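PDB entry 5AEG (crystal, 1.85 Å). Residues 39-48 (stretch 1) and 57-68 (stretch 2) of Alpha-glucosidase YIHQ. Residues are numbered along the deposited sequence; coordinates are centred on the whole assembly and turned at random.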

# COMPACT_ATOMS: atom_id res chain seq x y z
N LEU A 39 -19.14 -9.64 23.05
CA LEU A 39 -17.73 -9.58 23.52
C LEU A 39 -17.24 -10.83 24.17
O LEU A 39 -17.96 -11.44 24.96
CB LEU A 39 -17.51 -8.38 24.38
CG LEU A 39 -16.19 -8.15 25.08
CD1 LEU A 39 -15.05 -7.80 24.10
CD2 LEU A 39 -16.29 -7.04 26.07
N TRP A 40 -16.06 -11.30 23.70
CA TRP A 40 -15.32 -12.37 24.31
C TRP A 40 -13.91 -11.86 24.64
O TRP A 40 -13.34 -11.04 23.91
CB TRP A 40 -15.17 -13.62 23.39
CG TRP A 40 -16.35 -14.40 22.98
CD1 TRP A 40 -16.61 -15.65 23.32
CD2 TRP A 40 -17.42 -13.98 22.11
NE1 TRP A 40 -17.75 -16.10 22.72
CE2 TRP A 40 -18.30 -15.07 22.00
CE3 TRP A 40 -17.72 -12.79 21.45
CZ2 TRP A 40 -19.47 -15.03 21.24
CZ3 TRP A 40 -18.87 -12.72 20.68
CH2 TRP A 40 -19.72 -13.85 20.55
N ILE A 41 -13.36 -12.29 25.78
CA ILE A 41 -11.98 -12.03 26.11
C ILE A 41 -11.28 -13.35 26.51
O ILE A 41 -11.90 -14.34 26.81
CB ILE A 41 -11.80 -10.94 27.17
CG1 ILE A 41 -12.27 -11.39 28.58
CG2 ILE A 41 -12.64 -9.73 26.79
CD1 ILE A 41 -11.83 -10.41 29.69
N GLY A 42 -9.97 -13.29 26.57
CA GLY A 42 -9.24 -14.48 26.94
C GLY A 42 -7.76 -14.25 26.82
O GLY A 42 -7.27 -13.16 26.99
N SER A 43 -7.04 -15.30 26.47
CA SER A 43 -5.63 -15.18 26.38
C SER A 43 -5.02 -16.20 25.42
O SER A 43 -5.59 -17.25 25.11
CB SER A 43 -4.92 -15.35 27.75
OG SER A 43 -5.11 -16.70 28.18
N GLY A 44 -3.85 -15.84 24.94
CA GLY A 44 -3.13 -16.74 24.02
C GLY A 44 -1.67 -16.45 24.04
O GLY A 44 -1.23 -15.41 24.57
N ILE A 45 -0.90 -17.33 23.37
CA ILE A 45 0.53 -17.05 23.17
C ILE A 45 0.81 -17.06 21.66
O ILE A 45 0.51 -18.06 20.99
CB ILE A 45 1.43 -18.09 23.85
CG1 ILE A 45 1.19 -18.14 25.38
CG2 ILE A 45 2.92 -17.77 23.55
CD1 ILE A 45 1.56 -19.52 25.97
N ALA A 46 1.36 -15.97 21.15
CA ALA A 46 1.69 -15.92 19.71
C ALA A 46 2.72 -16.99 19.28
O ALA A 46 3.73 -17.13 19.92
CB ALA A 46 2.21 -14.55 19.37
N ASP A 47 2.43 -17.72 18.21
CA ASP A 47 3.32 -18.78 17.72
C ASP A 47 3.80 -18.38 16.34
O ASP A 47 3.08 -18.53 15.37
CB ASP A 47 2.51 -20.06 17.64
CG ASP A 47 3.35 -21.28 17.19
OD1 ASP A 47 4.56 -21.11 17.03
OD2 ASP A 47 2.79 -22.38 17.01
N ILE A 48 4.97 -17.80 16.30
CA ILE A 48 5.46 -17.08 15.12
C ILE A 48 6.65 -17.79 14.55
O ILE A 48 7.59 -18.07 15.30
CB ILE A 48 5.91 -15.69 15.50
CG1 ILE A 48 4.70 -14.91 15.99
CG2 ILE A 48 6.52 -14.97 14.30
CD1 ILE A 48 5.02 -13.56 16.60
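Stretch 2 (57-68) IKDKLQEKIALT

Stretch 2 lies beside stretch 1 as an antiparallel β-strand. Residues 39-48 are extended throughout, and the strand that includes Ile57 runs the other way in the same sheet. The N-to-C directions of the two axes make an angle of 163°, and the axes approach to 4.5 Å. The pairing is a ladder of backbone hydrogen bonds broken by one β-bulge. Together the stretches bury 1038 Å².

At the start of stretch 1, Leu39 O accepts a hydrogen bond from Leu67 N at 3.0 Å. The side chains of these two buried leucines also meet, with Leu39 CD2 4.0 Å from Leu67 CD1.

Trp40 faces Ala66 in a non-hydrogen-bonded pair, with Trp40 CA and Ala66 CA 4.3 Å apart. Its indole ring lies between two side chains of stretch 2. Ala66 CB sits over one face, 3.8 Å from the centroid of the five-membered ring, in a CH-pi contact. The extended Lys64 side chain passes over the opposite face. Its NZ is 4.8 Å from the same centroid and close to the ring normal, a cation-pi arrangement. Trp40 CA makes a CA-H...O contact with Ile65 O at 3.2 Å.

Ile41 pairs with Ile65 through two hydrogen bonds. Ile41 N donates to Ile65 O at 3.0 Å, and Ile65 N donates to Ile41 O at 2.8 Å. Ile41 CG2 also packs 3.9 Å from Leu67 CD1.

Gly42 lies opposite Lys64, with Gly42 CA and Lys64 CA 4.5 Å apart. Gly42 CA comes within 3.2 Å of Glu63 O in a CA-H...O contact. There is no room here for a side chain: an ideal CB on Gly42 would be 1.8 Å from Glu63 O.

Ser43 marks the bulge. Ser43 N donates to Glu63 O at 3.0 Å. Ser43 O accepts from both Gln62 N, at 2.8 Å, and Glu63 N, at 3.1 Å. One carbonyl thus serves two successive residues, and the register shifts by one before Gly44. The side chain joins in: Gln62 NE2 donates to Ser43 OG at 2.9 Å. A water oxygen lies 2.7 Å from Ser43 OG and 2.6 Å from Glu63 OE1, to which the water donates; it bridges the two side chains.

Past the bulge, Gly44 faces Leu61, with Gly44 CA and Leu61 CA 4.3 Å apart. An ideal CB on Gly44 would lie 2.3 Å from Asp59 OD1, another clash.

Ile45 and Lys60 form the next hydrogen-bonded pair. Ile45 N donates to Lys60 O at 3.0 Å, and Lys60 N donates to Ile45 O at 2.9 Å. Ile45 CD1 reaches Gln62 OE1 at 3.0 Å.

Ala46 pairs with Asp59 without hydrogen bonds. Asp47 N donates to Lys58 O at 2.9 Å, and Lys58 N returns a bond to Asp47 O at 3.1 Å. Asp47 OD2 and Lys60 NZ are 4.3 Å apart, beyond a salt bridge. Finally, Ile48 packs on Ile57, with Ile48 CG1 3.8 Å from Ile57 CD1.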

# COMPACT_ATOMS: atom_id res chain seq x y z
N ILE A 57 2.18 -17.04 11.36
CA ILE A 57 1.75 -16.47 12.64
C ILE A 57 0.43 -17.08 12.99
O ILE A 57 -0.53 -16.99 12.27
CB ILE A 57 1.82 -14.92 12.72
CG1 ILE A 57 1.18 -14.43 14.03
CG2 ILE A 57 1.25 -14.21 11.49
CD1 ILE A 57 1.73 -13.08 14.46
N LYS A 58 0.38 -17.79 14.10
CA LYS A 58 -0.89 -18.34 14.56
C LYS A 58 -1.01 -18.32 16.09
O LYS A 58 -0.02 -18.16 16.76
CB LYS A 58 -1.03 -19.76 14.08
CG LYS A 58 -0.03 -20.69 14.72
CD LYS A 58 -0.62 -22.10 14.85
CE LYS A 58 -0.94 -22.73 13.51
NZ LYS A 58 0.32 -22.83 12.72
N ASP A 59 -2.22 -18.51 16.62
CA ASP A 59 -2.35 -18.49 18.10
C ASP A 59 -2.12 -19.87 18.76
O ASP A 59 -2.47 -20.89 18.18
CB ASP A 59 -3.75 -18.02 18.47
CG ASP A 59 -3.78 -17.32 19.81
OD1 ASP A 59 -2.73 -17.25 20.53
OD2 ASP A 59 -4.87 -16.82 20.08
N LYS A 60 -1.54 -19.90 19.95
CA LYS A 60 -1.77 -20.97 20.90
C LYS A 60 -2.84 -20.46 21.88
O LYS A 60 -2.50 -19.85 22.86
CB LYS A 60 -0.51 -21.32 21.71
CG LYS A 60 0.73 -21.55 20.88
CD LYS A 60 1.93 -21.87 21.78
CE LYS A 60 1.99 -23.36 22.12
NZ LYS A 60 2.53 -24.13 20.96
N LEU A 61 -4.11 -20.69 21.55
CA LEU A 61 -5.21 -20.15 22.32
C LEU A 61 -5.29 -20.80 23.72
O LEU A 61 -5.31 -22.01 23.82
CB LEU A 61 -6.50 -20.40 21.61
CG LEU A 61 -7.72 -19.77 22.32
CD1 LEU A 61 -7.68 -18.26 22.47
CD2 LEU A 61 -8.93 -20.23 21.64
N GLN A 62 -5.29 -20.02 24.78
CA GLN A 62 -5.40 -20.57 26.14
C GLN A 62 -6.86 -20.52 26.60
O GLN A 62 -7.43 -21.55 26.97
CB GLN A 62 -4.50 -19.86 27.08
CG GLN A 62 -3.02 -20.10 26.78
CD GLN A 62 -2.05 -19.16 27.52
OE1 GLN A 62 -0.89 -19.50 27.65
NE2 GLN A 62 -2.51 -17.97 28.02
N GLU A 63 -7.47 -19.33 26.50
CA GLU A 63 -8.87 -19.16 26.81
C GLU A 63 -9.62 -18.22 25.89
O GLU A 63 -9.06 -17.24 25.39
CB GLU A 63 -9.00 -18.64 28.26
CG GLU A 63 -8.62 -19.71 29.32
CD GLU A 63 -8.95 -19.22 30.75
OE1 GLU A 63 -8.28 -18.35 31.24
OE2 GLU A 63 -9.93 -19.71 31.33
N LYS A 64 -10.91 -18.49 25.75
CA LYS A 64 -11.80 -17.60 25.06
C LYS A 64 -13.16 -17.69 25.82
O LYS A 64 -13.80 -18.75 25.83
CB LYS A 64 -11.94 -18.06 23.58
CG LYS A 64 -12.93 -17.25 22.82
CD LYS A 64 -13.14 -17.76 21.42
CE LYS A 64 -13.69 -16.61 20.59
NZ LYS A 64 -14.40 -17.11 19.42
N ILE A 65 -13.58 -16.58 26.40
CA ILE A 65 -14.73 -16.57 27.33
C ILE A 65 -15.69 -15.47 26.97
O ILE A 65 -15.27 -14.32 26.83
CB ILE A 65 -14.26 -16.27 28.78
CG1 ILE A 65 -13.19 -17.24 29.18
CG2 ILE A 65 -15.44 -16.40 29.73
CD1 ILE A 65 -12.28 -16.77 30.27
N ALA A 66 -16.95 -15.81 26.83
CA ALA A 66 -18.00 -14.91 26.44
C ALA A 66 -18.41 -14.12 27.66
O ALA A 66 -18.68 -14.74 28.73
CB ALA A 66 -19.19 -15.71 25.90
N LEU A 67 -18.36 -12.80 27.56
CA LEU A 67 -18.78 -11.89 28.62
C LEU A 67 -20.26 -11.60 28.41
O LEU A 67 -20.66 -10.61 27.83
CB LEU A 67 -17.92 -10.66 28.73
CG LEU A 67 -16.44 -10.91 28.85
CD1 LEU A 67 -15.76 -9.58 29.13
CD2 LEU A 67 -16.07 -11.89 29.94
N THR A 68 -21.06 -12.52 28.94
CA THR A 68 -22.49 -12.52 28.72
C THR A 68 -23.22 -11.44 29.55
O THR A 68 -24.30 -10.93 29.15
CB THR A 68 -23.05 -13.87 29.08
OG1 THR A 68 -22.68 -14.17 30.43
CG2 THR A 68 -22.54 -14.98 28.14
O HOH W 1 -6.90 -16.45 30.18